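Local coordinates for cell division control protein Cdc48 (Mycobacterium smegmatis, PDB 5E7P) that probably binds and hydrolyses ATP as a tandem-domain AAA ATPase of the Cdc48 family, and holds ADP in both of its nucleotide sites, at residues A110-S116 and N194-G200; L134-T140 and G187-P193; L523-P527 and L738-A742. Residue numbers count along the deposited sequence, not the author numbering.

Contacts 1 and 2 are neighbours, their centres about 9 Å apart, both partly buried and built mainly on backbone ladders: parallel in contact 1, antiparallel with a bulge in contact 2. Strands 188-190 and 196-199 follow one another, so contact 2 passes the polypeptide on to contact 1. A probable hydrogen bond from A110 N to S190 O (3.0 Å) and packing of V113 on V189 join them. Contact 3 lies across the chain's centre, in the second ATPase domain; its centre is about 47 Å from that of contact 1 and about 41 Å from that of contact 2. Buried yet peripheral, it joins strand to C-terminal tail by side-chain packing, on side chains and backbone alike, without hydrogen bonds.

Contact 1 (A110-S116 and N194-G200); sequences ARSVTVS and NSVVSWG
V115, W199 and V196 lose the most surface where strands 112-116 and 196-199 run parallel, their axes at 23° and 4.8 Å apart at closest. In this mixed four-stranded sheet 196-199 is outermost, and 112-116 pairs antiparallel with strand 177-184 on its other side. Register pairs S112 with V196, V113 with V197, T114 with S198 and V115 with W199. Segment 110-116 uses alternate residues, R111, V113 and V115: V196 N to R111 O (3.2 Å), V113 N to V196 O (2.9 Å), S198 N to V113 O (3.2 Å), V115 N to S198 O (3.1 Å) and, weakly, G200 N to V115 O (2.8 Å). V115 (chi1 m) sets CG2 3.8 Å from W199 CE3 and CG1 4.4 Å from V197 CG1. W199 (chi1 -69°, chi2 108°) bonds through NE1 to I125 O. V196 (chi1 p) points to the other face, its CG1 3.6 Å from S112 CB. At the entry, S195 OG gives A110 O a very short 2.4 Å bond; one water links N194 OD1 to A110 O and a second links N194 O to R111 O, while N194 ND2 bonds to D329. Beta-branched valines suit the extended backbone, and alternation makes the sheet amphipathic: V113, V115, V197 and W199 form an apolar face against helix 127-133, while V196, apolar among hydroxyls, meets helix 294-299.

Contact 2 (L134-T140 and G187-P193); sequences LLGKVMT and GTVSVQP
V191 drives its side chain (chi1 t) into the bend of 134-140: its CB lies 3.2 Å from L134 O, its CG2 4.1 Å from L134 CB and 3.8 Å from M139 CE. It has the largest buried area here. The bend is a type II turn from L134 to K137, closed by K137 N to L134 O (3.1 Å). G136 takes its third position at phi 92°, psi -17°, where a CB would jam against the preceding carbonyl, so glycine fits. G136 N donates to V191 O (2.7 Å) and V191 N to K137 O (3.1 Å), making a G1 beta bulge, in which G136 and K137 face V191. Beyond it strands 138-140 and 188-190 run antiparallel, their axes at 147° and 4.4 Å apart at closest approach. V138 and S190 are a non-hydrogen-bonded pair (CA-CA 4.3 Å), M139 and V189 a hydrogen-bonded one, with M139 N to V189 O at 2.6 Å and V189 N to M139 O at 3.0 Å. M139 (chi1 m, chi2 m) and V189 share a face, M139 CB 3.9 Å from V189 CG2, and both pack on V183 of strand 177-184; methionine's flexible thioether reaches on to V191. At the other end L135 (chi1 t, chi2 p) sets CD1 3.8 Å from P193 CD. Q192 NE2 donates to S190 OG (2.9 Å) and also bonds to S472. Strong backbone bonds therefore fix the path, while V191 fills the bend and L135 CD1 packs against P193, the residue by which 187-193 reaches the bound ADP.

Contact 3 (L523-P527 and L738-A742); sequences LLYGP and LREFA
Aromatic packing comes first. Y525, the last residue of strand 521-525, directs its CA-to-CB bond toward 738-742 and, with chi1 p and chi2 -88°, lays its ring against F741 and L738. F741 (chi1 t) presents its edge to the tyrosine face in a T-shaped stack, centroids 5.4 Å apart and planes at 71°; Y525 CZ lies 3.9 Å from F741 CD2. The tyrosine edge meets the backbone of L738, in helix 732-739, with Y525 CE2 3.4 Å from L738 O, and Y525 OH reaches A742 CB at 3.5 Å. Aliphatic contacts flank the rings. L738 (chi1 m, chi2 t) inserts CD1 3.3 Å from P527 N and 3.7 Å from P527 CD, while L523 CD2 approaches F741 CE2 at 4.4 Å. At G526 (phi -171°, psi 173°) a CB would point away from the helix but be crowded by P527 CD, so glycine suits the place; G526 C lies 3.5 Å from L738 CD1. L738 and F741 both pack on P632, and R739, turned away, pairs with E652. No hydrogen bond crosses. P527 lines the ADP pocket, and G526 and P527 open the P-loop that runs on to K532 and T533, so the helix covers the strand-to-P-loop junction of a AAA ATPase domain.

Contact 1 (A110-S116 and N194-G200)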
ATOM      1  N   ALA A 110      10.476  -3.951  -5.677  1.00 37.54           N
ATOM      2  CA  ALA A 110      11.624  -3.968  -6.576  1.00 38.10           C
ATOM      3  C   ALA A 110      12.180  -2.572  -6.813  1.00 41.97           C
ATOM      4  O   ALA A 110      11.430  -1.635  -7.087  1.00 43.66           O
ATOM      5  CB  ALA A 110      11.242  -4.595  -7.904  1.00 36.71           C
ATOM      6  N   ARG A 111      13.496  -2.433  -6.701  1.00 42.67           N
ATOM      7  CA  ARG A 111      14.153  -1.227  -7.173  1.00 43.26           C
ATOM      8  C   ARG A 111      14.147  -1.306  -8.688  1.00 40.44           C
ATOM      9  O   ARG A 111      13.812  -0.342  -9.374  1.00 40.76           O
ATOM     10  CB  ARG A 111      15.587  -1.132  -6.654  1.00 50.80           C
ATOM     11  CG  ARG A 111      15.693  -0.977  -5.149  1.00 57.09           C
ATOM     12  CD  ARG A 111      17.136  -0.766  -4.713  1.00 63.65           C
ATOM     13  NE  ARG A 111      17.305  -1.009  -3.282  1.00 66.96           N
ATOM     14  CZ  ARG A 111      17.727  -2.159  -2.763  1.00 68.00           C
ATOM     15  NH1 ARG A 111      17.848  -2.293  -1.449  1.00 67.76           N
ATOM     16  NH2 ARG A 111      18.034  -3.174  -3.559  1.00 68.23           N
ATOM     17  N   SER A 112      14.508  -2.478  -9.201  1.00 38.21           N
ATOM     18  CA  SER A 112      14.486  -2.723 -10.637  1.00 38.41           C
ATOM     19  C   SER A 112      14.164  -4.181 -10.927  1.00 36.00           C
ATOM     20  O   SER A 112      14.336  -5.046 -10.072  1.00 33.16           O
ATOM     21  CB  SER A 112      15.831  -2.365 -11.274  1.00 40.20           C
ATOM     22  OG  SER A 112      16.817  -3.334 -10.967  1.00 39.43           O
ATOM     23  N   VAL A 113      13.680  -4.436 -12.137  1.00 37.71           N
ATOM     24  CA  VAL A 113      13.505  -5.792 -12.641  1.00 38.16           C
ATOM     25  C   VAL A 113      13.912  -5.794 -14.105  1.00 43.88           C
ATOM     26  O   VAL A 113      13.329  -5.073 -14.914  1.00 45.54           O
ATOM     27  CB  VAL A 113      12.044  -6.271 -12.552  1.00 34.90           C
ATOM     28  CG1 VAL A 113      11.889  -7.611 -13.258  1.00 31.39           C
ATOM     29  CG2 VAL A 113      11.587  -6.372 -11.105  1.00 34.83           C
ATOM     30  N   THR A 114      14.916  -6.592 -14.449  1.00 46.50           N
ATOM     31  CA  THR A 114      15.354  -6.680 -15.836  1.00 49.08           C
ATOM     32  C   THR A 114      14.752  -7.907 -16.510  1.00 48.42           C
ATOM     33  O   THR A 114      14.869  -9.021 -16.008  1.00 46.51           O
ATOM     34  CB  THR A 114      16.888  -6.717 -15.950  1.00 51.81           C
ATOM     35  OG1 THR A 114      17.444  -5.564 -15.308  1.00 53.98           O
ATOM     36  CG2 THR A 114      17.309  -6.724 -17.410  1.00 52.30           C
ATOM     37  N   VAL A 115      14.099  -7.690 -17.645  1.00 50.48           N
ATOM     38  CA  VAL A 115      13.464  -8.775 -18.378  1.00 51.97           C
ATOM     39  C   VAL A 115      14.081  -8.928 -19.761  1.00 56.52           C
ATOM     40  O   VAL A 115      14.695  -7.998 -20.285  1.00 57.77           O
ATOM     41  CB  VAL A 115      11.949  -8.543 -18.527  1.00 50.35           C
ATOM     42  CG1 VAL A 115      11.278  -8.501 -17.162  1.00 48.08           C
ATOM     43  CG2 VAL A 115      11.681  -7.258 -19.297  1.00 49.54           C
ATOM     44  N   SER A 116      13.912 -10.105 -20.351  1.00 59.67           N
ATOM     45  CA  SER A 116      14.422 -10.363 -21.690  1.00 64.24           C
ATOM     46  C   SER A 116      13.296 -10.802 -22.613  1.00 66.28           C
ATOM     47  O   SER A 116      12.364 -11.483 -22.188  1.00 64.96           O
ATOM     48  CB  SER A 116      15.514 -11.432 -21.657  1.00 67.09           C
ATOM     49  OG  SER A 116      16.053 -11.650 -22.949  1.00 71.42           O
ATOM     50  N   ASN A 194       7.168   2.800  -7.978  1.00 32.84           N
ATOM     51  CA  ASN A 194       8.516   3.347  -7.846  1.00 31.98           C
ATOM     52  C   ASN A 194       9.596   2.368  -8.308  1.00 30.81           C
ATOM     53  O   ASN A 194      10.783   2.579  -8.073  1.00 31.48           O
ATOM     54  CB  ASN A 194       8.787   3.809  -6.407  1.00 31.08           C
ATOM     55  CG  ASN A 194       8.604   2.699  -5.388  1.00 29.73           C
ATOM     56  OD1 ASN A 194       8.392   1.543  -5.745  1.00 30.79           O
ATOM     57  ND2 ASN A 194       8.694   3.049  -4.110  1.00 27.48           N
ATOM     58  N   SER A 195       9.174   1.290  -8.960  1.00 29.81           N
ATOM     59  CA  SER A 195      10.113   0.346  -9.545  1.00 31.13           C
ATOM     60  C   SER A 195      10.430   0.770 -10.967  1.00 31.08           C
ATOM     61  O   SER A 195       9.711   1.575 -11.556  1.00 32.89           O
ATOM     62  CB  SER A 195       9.525  -1.068  -9.555  1.00 33.18           C
ATOM     63  OG  SER A 195       9.296  -1.542  -8.241  1.00 32.65           O
ATOM     64  N   VAL A 196      11.514   0.234 -11.513  1.00 29.36           N
ATOM     65  CA  VAL A 196      11.798   0.394 -12.932  1.00 29.13           C
ATOM     66  C   VAL A 196      11.900  -0.982 -13.585  1.00 33.05           C
ATOM     67  O   VAL A 196      12.565  -1.877 -13.069  1.00 36.03           O
ATOM     68  CB  VAL A 196      13.076   1.235 -13.184  1.00 53.08           C
ATOM     69  CG1 VAL A 196      14.277   0.654 -12.447  1.00 53.55           C
ATOM     70  CG2 VAL A 196      13.357   1.352 -14.676  1.00 54.71           C
ATOM     71  N   VAL A 197      11.211  -1.159 -14.706  1.00 35.60           N
ATOM     72  CA  VAL A 197      11.252  -2.426 -15.425  1.00 40.55           C
ATOM     73  C   VAL A 197      11.819  -2.211 -16.819  1.00 47.81           C
ATOM     74  O   VAL A 197      11.150  -1.654 -17.687  1.00 50.72           O
ATOM     75  CB  VAL A 197       9.855  -3.062 -15.530  1.00 37.74           C
ATOM     76  CG1 VAL A 197       9.944  -4.430 -16.188  1.00 38.43           C
ATOM     77  CG2 VAL A 197       9.219  -3.170 -14.155  1.00 35.10           C
ATOM     78  N   SER A 198      13.055  -2.654 -17.030  1.00 51.05           N
ATOM     79  CA  SER A 198      13.768  -2.372 -18.273  1.00 55.07           C
ATOM     80  C   SER A 198      14.241  -3.636 -18.985  1.00 59.52           C
ATOM     81  O   SER A 198      14.360  -4.700 -18.377  1.00 59.58           O
ATOM     82  CB  SER A 198      14.958  -1.449 -18.000  1.00 54.90           C
ATOM     83  OG  SER A 198      15.768  -1.963 -16.957  1.00 54.64           O
ATOM     84  N   TRP A 199      14.518  -3.502 -20.279  1.00 63.12           N
ATOM     85  CA  TRP A 199      14.931  -4.632 -21.100  1.00 67.10           C
ATOM     86  C   TRP A 199      16.362  -5.061 -20.807  1.00 74.94           C
ATOM     87  O   TRP A 199      17.153  -4.290 -20.264  1.00 72.62           O
ATOM     88  CB  TRP A 199      14.778  -4.306 -22.588  1.00 64.18           C
ATOM     89  CG  TRP A 199      13.353  -4.199 -23.026  1.00 59.76           C
ATOM     90  CD1 TRP A 199      12.678  -3.061 -23.357  1.00 58.14           C
ATOM     91  CD2 TRP A 199      12.418  -5.275 -23.165  1.00 57.90           C
ATOM     92  NE1 TRP A 199      11.381  -3.362 -23.700  1.00 57.74           N
ATOM     93  CE2 TRP A 199      11.197  -4.715 -23.588  1.00 57.50           C
ATOM     94  CE3 TRP A 199      12.497  -6.656 -22.971  1.00 57.66           C
ATOM     95  CZ2 TRP A 199      10.063  -5.490 -23.824  1.00 56.60           C
ATOM     96  CZ3 TRP A 199      11.371  -7.424 -23.206  1.00 58.04           C
ATOM     97  CH2 TRP A 199      10.170  -6.839 -23.630  1.00 57.51           C
ATOM     98  N   GLY A 200      16.681  -6.300 -21.170  1.00 85.43           N
ATOM     99  CA  GLY A 200      18.017  -6.834 -20.987  1.00 93.67           C
ATOM    100  C   GLY A 200      19.003  -6.184 -21.933  1.00100.97           C
ATOM    101  O   GLY A 200      18.874  -6.299 -23.152  1.00102.16           O
TER
HETATM  102  O   HOH W   1       9.940  -0.506  -4.908  1.00 33.80           O
HETATM  103  O   HOH W   2      13.150   2.061  -8.446  1.00 38.46           O

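Contact 2 (L134-T140 and G187-P193)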
ATOM      1  N   LEU A 134       2.880  -5.171 -15.503  1.00 46.24           N
ATOM      2  CA  LEU A 134       3.327  -6.119 -14.485  1.00 44.99           C
ATOM      3  C   LEU A 134       3.165  -5.575 -13.072  1.00 41.15           C
ATOM      4  O   LEU A 134       3.694  -6.145 -12.118  1.00 40.27           O
ATOM      5  CB  LEU A 134       4.788  -6.507 -14.722  1.00 45.74           C
ATOM      6  CG  LEU A 134       5.080  -7.280 -16.008  1.00 48.14           C
ATOM      7  CD1 LEU A 134       6.579  -7.477 -16.186  1.00 49.13           C
ATOM      8  CD2 LEU A 134       4.356  -8.618 -16.002  1.00 47.95           C
ATOM      9  N   LEU A 135       2.430  -4.475 -12.944  1.00 37.50           N
ATOM     10  CA  LEU A 135       2.259  -3.811 -11.657  1.00 37.72           C
ATOM     11  C   LEU A 135       1.671  -4.748 -10.604  1.00 38.40           C
ATOM     12  O   LEU A 135       0.612  -5.342 -10.809  1.00 39.82           O
ATOM     13  CB  LEU A 135       1.375  -2.572 -11.815  1.00 37.87           C
ATOM     14  CG  LEU A 135       1.378  -1.561 -10.666  1.00 38.71           C
ATOM     15  CD1 LEU A 135       2.776  -0.991 -10.453  1.00 38.40           C
ATOM     16  CD2 LEU A 135       0.381  -0.443 -10.941  1.00 39.50           C
ATOM     17  N   GLY A 136       2.375  -4.887  -9.485  1.00 36.05           N
ATOM     18  CA  GLY A 136       1.895  -5.685  -8.370  1.00 34.55           C
ATOM     19  C   GLY A 136       2.333  -7.139  -8.386  1.00 36.24           C
ATOM     20  O   GLY A 136       2.260  -7.821  -7.365  1.00 37.90           O
ATOM     21  N   LYS A 137       2.787  -7.620  -9.538  1.00 36.97           N
ATOM     22  CA  LYS A 137       3.163  -9.025  -9.676  1.00 39.75           C
ATOM     23  C   LYS A 137       4.537  -9.329  -9.083  1.00 39.12           C
ATOM     24  O   LYS A 137       5.420  -8.470  -9.069  1.00 38.47           O
ATOM     25  CB  LYS A 137       3.103  -9.457 -11.143  1.00 44.00           C
ATOM     26  CG  LYS A 137       1.713  -9.360 -11.745  1.00 49.51           C
ATOM     27  CD  LYS A 137       1.620 -10.094 -13.071  1.00 55.06           C
ATOM     28  CE  LYS A 137       0.187 -10.100 -13.588  1.00 57.69           C
ATOM     29  NZ  LYS A 137       0.048 -10.903 -14.834  1.00 60.28           N
ATOM     30  N   VAL A 138       4.708 -10.553  -8.590  1.00 38.39           N
ATOM     31  CA  VAL A 138       5.976 -10.979  -7.999  1.00 37.08           C
ATOM     32  C   VAL A 138       6.944 -11.528  -9.043  1.00 39.62           C
ATOM     33  O   VAL A 138       6.548 -12.229  -9.974  1.00 41.66           O
ATOM     34  CB  VAL A 138       5.778 -12.029  -6.884  1.00 34.56           C
ATOM     35  CG1 VAL A 138       5.133 -11.397  -5.663  1.00 33.76           C
ATOM     36  CG2 VAL A 138       4.953 -13.198  -7.391  1.00 34.95           C
ATOM     37  N   MET A 139       8.220 -11.201  -8.874  1.00 39.29           N
ATOM     38  CA  MET A 139       9.249 -11.597  -9.823  1.00 39.93           C
ATOM     39  C   MET A 139      10.370 -12.345  -9.117  1.00 40.19           C
ATOM     40  O   MET A 139      10.694 -12.059  -7.964  1.00 39.40           O
ATOM     41  CB  MET A 139       9.820 -10.366 -10.534  1.00 38.78           C
ATOM     42  CG  MET A 139       8.784  -9.504 -11.239  1.00 36.77           C
ATOM     43  SD  MET A 139       8.065 -10.309 -12.681  1.00 57.69           S
ATOM     44  CE  MET A 139       6.620  -9.288 -12.951  1.00124.75           C
ATOM     45  N   THR A 140      10.955 -13.307  -9.821  1.00 40.14           N
ATOM     46  CA  THR A 140      12.116 -14.038  -9.339  1.00 38.80           C
ATOM     47  C   THR A 140      13.014 -14.287 -10.541  1.00 39.39           C
ATOM     48  O   THR A 140      12.520 -14.533 -11.641  1.00 38.13           O
ATOM     49  CB  THR A 140      11.718 -15.389  -8.709  1.00 38.37           C
ATOM     50  OG1 THR A 140      10.678 -15.187  -7.745  1.00 36.50           O
ATOM     51  CG2 THR A 140      12.915 -16.038  -8.027  1.00 38.12           C
ATOM     52  N   GLY A 187      16.477 -11.955  -4.695  1.00 51.17           N
ATOM     53  CA  GLY A 187      15.444 -12.784  -4.102  1.00 50.87           C
ATOM     54  C   GLY A 187      14.126 -12.688  -4.843  1.00 49.45           C
ATOM     55  O   GLY A 187      14.055 -12.970  -6.039  1.00 51.30           O
ATOM     56  N   THR A 188      13.077 -12.295  -4.129  1.00 46.42           N
ATOM     57  CA  THR A 188      11.755 -12.154  -4.726  1.00 44.03           C
ATOM     58  C   THR A 188      11.215 -10.742  -4.525  1.00 42.53           C
ATOM     59  O   THR A 188      11.182 -10.229  -3.405  1.00 43.66           O
ATOM     60  CB  THR A 188      10.760 -13.175  -4.153  1.00 42.58           C
ATOM     61  OG1 THR A 188      11.183 -14.497  -4.503  1.00 44.28           O
ATOM     62  CG2 THR A 188       9.369 -12.936  -4.716  1.00 41.55           C
ATOM     63  N   VAL A 189      10.795 -10.117  -5.619  1.00 39.10           N
ATOM     64  CA  VAL A 189      10.352  -8.731  -5.583  1.00 34.38           C
ATOM     65  C   VAL A 189       9.003  -8.547  -6.266  1.00 32.35           C
ATOM     66  O   VAL A 189       8.581  -9.376  -7.069  1.00 31.26           O
ATOM     67  CB  VAL A 189      11.369  -7.804  -6.273  1.00 34.18           C
ATOM     68  CG1 VAL A 189      12.711  -7.850  -5.560  1.00 33.68           C
ATOM     69  CG2 VAL A 189      11.525  -8.189  -7.731  1.00 35.76           C
ATOM     70  N   SER A 190       8.330  -7.451  -5.937  1.00 32.33           N
ATOM     71  CA  SER A 190       7.065  -7.108  -6.570  1.00 34.29           C
ATOM     72  C   SER A 190       7.214  -5.798  -7.333  1.00 35.78           C
ATOM     73  O   SER A 190       7.911  -4.889  -6.883  1.00 37.22           O
ATOM     74  CB  SER A 190       5.963  -6.976  -5.520  1.00 33.80           C
ATOM     75  OG  SER A 190       6.291  -5.970  -4.578  1.00 32.99           O
ATOM     76  N   VAL A 191       6.561  -5.701  -8.487  1.00 33.80           N
ATOM     77  CA  VAL A 191       6.630  -4.485  -9.289  1.00 31.32           C
ATOM     78  C   VAL A 191       5.757  -3.384  -8.694  1.00 30.11           C
ATOM     79  O   VAL A 191       4.537  -3.521  -8.597  1.00 30.99           O
ATOM     80  CB  VAL A 191       6.225  -4.736 -10.753  1.00 29.11           C
ATOM     81  CG1 VAL A 191       6.339  -3.454 -11.559  1.00 25.15           C
ATOM     82  CG2 VAL A 191       7.085  -5.837 -11.364  1.00 28.34           C
ATOM     83  N   GLN A 192       6.401  -2.297  -8.293  1.00 28.07           N
ATOM     84  CA  GLN A 192       5.723  -1.167  -7.677  1.00 26.01           C
ATOM     85  C   GLN A 192       5.804   0.051  -8.601  1.00 28.91           C
ATOM     86  O   GLN A 192       6.581   0.053  -9.555  1.00 33.47           O
ATOM     87  CB  GLN A 192       6.366  -0.864  -6.322  1.00 23.35           C
ATOM     88  CG  GLN A 192       6.280  -2.013  -5.337  1.00 23.91           C
ATOM     89  CD  GLN A 192       4.845  -2.365  -4.985  1.00 23.37           C
ATOM     90  OE1 GLN A 192       4.006  -1.482  -4.811  1.00 23.76           O
ATOM     91  NE2 GLN A 192       4.556  -3.660  -4.882  1.00 21.67           N
ATOM     92  N   PRO A 193       4.986   1.084  -8.340  1.00 26.72           N
ATOM     93  CA  PRO A 193       5.080   2.301  -9.155  1.00 26.48           C
ATOM     94  C   PRO A 193       6.463   2.958  -9.094  1.00 30.45           C
ATOM     95  O   PRO A 193       6.872   3.599 -10.059  1.00 31.19           O
ATOM     96  CB  PRO A 193       4.038   3.218  -8.522  1.00 22.93           C
ATOM     97  CG  PRO A 193       3.030   2.284  -7.945  1.00 23.41           C
ATOM     98  CD  PRO A 193       3.810   1.106  -7.450  1.00 24.56           C
TER

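Contact 3 (L523-P527 and L738-A742)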
ATOM      1  N   LEU A 523      -6.197   8.622  22.921  1.00 29.17           N
ATOM      2  CA  LEU A 523      -5.128   7.725  23.343  1.00 27.10           C
ATOM      3  C   LEU A 523      -5.647   6.296  23.437  1.00 27.63           C
ATOM      4  O   LEU A 523      -6.457   5.969  24.302  1.00 26.47           O
ATOM      5  CB  LEU A 523      -4.531   8.145  24.685  1.00 26.93           C
ATOM      6  CG  LEU A 523      -3.441   7.177  25.165  1.00 25.29           C
ATOM      7  CD1 LEU A 523      -2.225   7.235  24.255  1.00 24.32           C
ATOM      8  CD2 LEU A 523      -3.051   7.435  26.611  1.00 26.04           C
ATOM      9  N   LEU A 524      -5.172   5.450  22.531  1.00 28.55           N
ATOM     10  CA  LEU A 524      -5.582   4.058  22.483  1.00 28.99           C
ATOM     11  C   LEU A 524      -4.514   3.208  23.162  1.00 33.02           C
ATOM     12  O   LEU A 524      -3.350   3.243  22.772  1.00 34.37           O
ATOM     13  CB  LEU A 524      -5.752   3.633  21.028  1.00 28.88           C
ATOM     14  CG  LEU A 524      -6.587   2.394  20.722  1.00 30.78           C
ATOM     15  CD1 LEU A 524      -8.001   2.566  21.227  1.00 30.43           C
ATOM     16  CD2 LEU A 524      -6.597   2.158  19.234  1.00 29.82           C
ATOM     17  N   TYR A 525      -4.897   2.457  24.188  1.00 34.31           N
ATOM     18  CA  TYR A 525      -3.922   1.674  24.942  1.00 36.21           C
ATOM     19  C   TYR A 525      -4.469   0.332  25.418  1.00 37.38           C
ATOM     20  O   TYR A 525      -5.623   0.224  25.835  1.00 38.52           O
ATOM     21  CB  TYR A 525      -3.386   2.476  26.134  1.00 36.69           C
ATOM     22  CG  TYR A 525      -4.455   2.889  27.122  1.00 37.20           C
ATOM     23  CD1 TYR A 525      -5.151   4.082  26.963  1.00 37.64           C
ATOM     24  CD2 TYR A 525      -4.769   2.087  28.210  1.00 37.38           C
ATOM     25  CE1 TYR A 525      -6.128   4.460  27.859  1.00 39.24           C
ATOM     26  CE2 TYR A 525      -5.744   2.457  29.109  1.00 39.20           C
ATOM     27  CZ  TYR A 525      -6.422   3.645  28.929  1.00 41.23           C
ATOM     28  OH  TYR A 525      -7.396   4.019  29.825  1.00 44.32           O
ATOM     29  N   GLY A 526      -3.623  -0.688  25.353  1.00 37.68           N
ATOM     30  CA  GLY A 526      -3.981  -2.009  25.833  1.00 39.37           C
ATOM     31  C   GLY A 526      -2.775  -2.924  25.856  1.00 38.71           C
ATOM     32  O   GLY A 526      -1.706  -2.551  25.373  1.00 39.87           O
ATOM     33  N   PRO A 527      -2.936  -4.129  26.423  1.00 38.51           N
ATOM     34  CA  PRO A 527      -1.860  -5.125  26.447  1.00 38.70           C
ATOM     35  C   PRO A 527      -1.523  -5.584  25.033  1.00 38.46           C
ATOM     36  O   PRO A 527      -2.383  -5.506  24.155  1.00 37.95           O
ATOM     37  CB  PRO A 527      -2.465  -6.274  27.258  1.00 38.68           C
ATOM     38  CG  PRO A 527      -3.938  -6.106  27.117  1.00 38.55           C
ATOM     39  CD  PRO A 527      -4.175  -4.633  27.037  1.00 38.41           C
ATOM     40  N   LEU A 738      -3.286  -1.577  33.469  1.00 59.89           N
ATOM     41  CA  LEU A 738      -3.741  -0.795  32.327  1.00 57.13           C
ATOM     42  C   LEU A 738      -5.199  -0.380  32.477  1.00 60.07           C
ATOM     43  O   LEU A 738      -5.583   0.721  32.083  1.00 59.09           O
ATOM     44  CB  LEU A 738      -3.562  -1.582  31.028  1.00 52.54           C
ATOM     45  CG  LEU A 738      -2.128  -1.865  30.593  1.00 50.18           C
ATOM     46  CD1 LEU A 738      -2.114  -2.563  29.249  1.00 47.62           C
ATOM     47  CD2 LEU A 738      -1.339  -0.573  30.539  1.00 50.64           C
ATOM     48  N   ARG A 739      -6.008  -1.268  33.045  1.00 65.04           N
ATOM     49  CA  ARG A 739      -7.431  -0.999  33.222  1.00 68.79           C
ATOM     50  C   ARG A 739      -7.667   0.121  34.232  1.00 72.04           C
ATOM     51  O   ARG A 739      -8.609   0.904  34.096  1.00 71.37           O
ATOM     52  CB  ARG A 739      -8.169  -2.269  33.658  1.00 70.21           C
ATOM     53  CG  ARG A 739      -9.683  -2.125  33.676  1.00 69.93           C
ATOM     54  CD  ARG A 739     -10.370  -3.386  34.180  1.00 71.28           C
ATOM     55  NE  ARG A 739     -10.174  -4.529  33.291  1.00 70.94           N
ATOM     56  CZ  ARG A 739      -9.399  -5.571  33.571  1.00 71.90           C
ATOM     57  NH1 ARG A 739      -8.742  -5.619  34.722  1.00 73.22           N
ATOM     58  NH2 ARG A 739      -9.282  -6.568  32.703  1.00 71.41           N
ATOM     59  N   GLU A 740      -6.801   0.196  35.239  1.00 75.31           N
ATOM     60  CA  GLU A 740      -6.919   1.208  36.286  1.00 78.97           C
ATOM     61  C   GLU A 740      -6.320   2.554  35.882  1.00 76.13           C
ATOM     62  O   GLU A 740      -6.506   3.550  36.580  1.00 77.77           O
ATOM     63  CB  GLU A 740      -6.253   0.724  37.576  1.00 86.16           C
ATOM     64  CG  GLU A 740      -7.016  -0.358  38.317  1.00 92.35           C
ATOM     65  CD  GLU A 740      -6.327  -0.765  39.606  1.00 99.44           C
ATOM     66  OE1 GLU A 740      -5.162  -0.359  39.810  1.00101.85           O
ATOM     67  OE2 GLU A 740      -6.950  -1.488  40.416  1.00101.97           O
ATOM     68  N   PHE A 741      -5.607   2.578  34.760  1.00 70.86           N
ATOM     69  CA  PHE A 741      -4.871   3.768  34.335  1.00 66.80           C
ATOM     70  C   PHE A 741      -5.731   5.027  34.219  1.00 69.16           C
ATOM     71  O   PHE A 741      -5.328   6.101  34.667  1.00 69.74           O
ATOM     72  CB  PHE A 741      -4.135   3.514  33.014  1.00 59.33           C
ATOM     73  CG  PHE A 741      -3.451   4.733  32.463  1.00 54.65           C
ATOM     74  CD1 PHE A 741      -2.225   5.139  32.962  1.00 54.42           C
ATOM     75  CD2 PHE A 741      -4.036   5.478  31.451  1.00 51.88           C
ATOM     76  CE1 PHE A 741      -1.595   6.263  32.460  1.00 54.73           C
ATOM     77  CE2 PHE A 741      -3.413   6.604  30.948  1.00 51.18           C
ATOM     78  CZ  PHE A 741      -2.190   6.997  31.452  1.00 52.82           C
ATOM     79  N   ALA A 742      -6.912   4.892  33.624  1.00 71.19           N
ATOM     80  CA  ALA A 742      -7.773   6.045  33.357  1.00 73.41           C
ATOM     81  C   ALA A 742      -8.285   6.724  34.627  1.00 78.27           C
ATOM     82  O   ALA A 742      -8.617   7.909  34.612  1.00 78.05           O
ATOM     83  CB  ALA A 742      -8.937   5.644  32.463  1.00 71.58           C
TER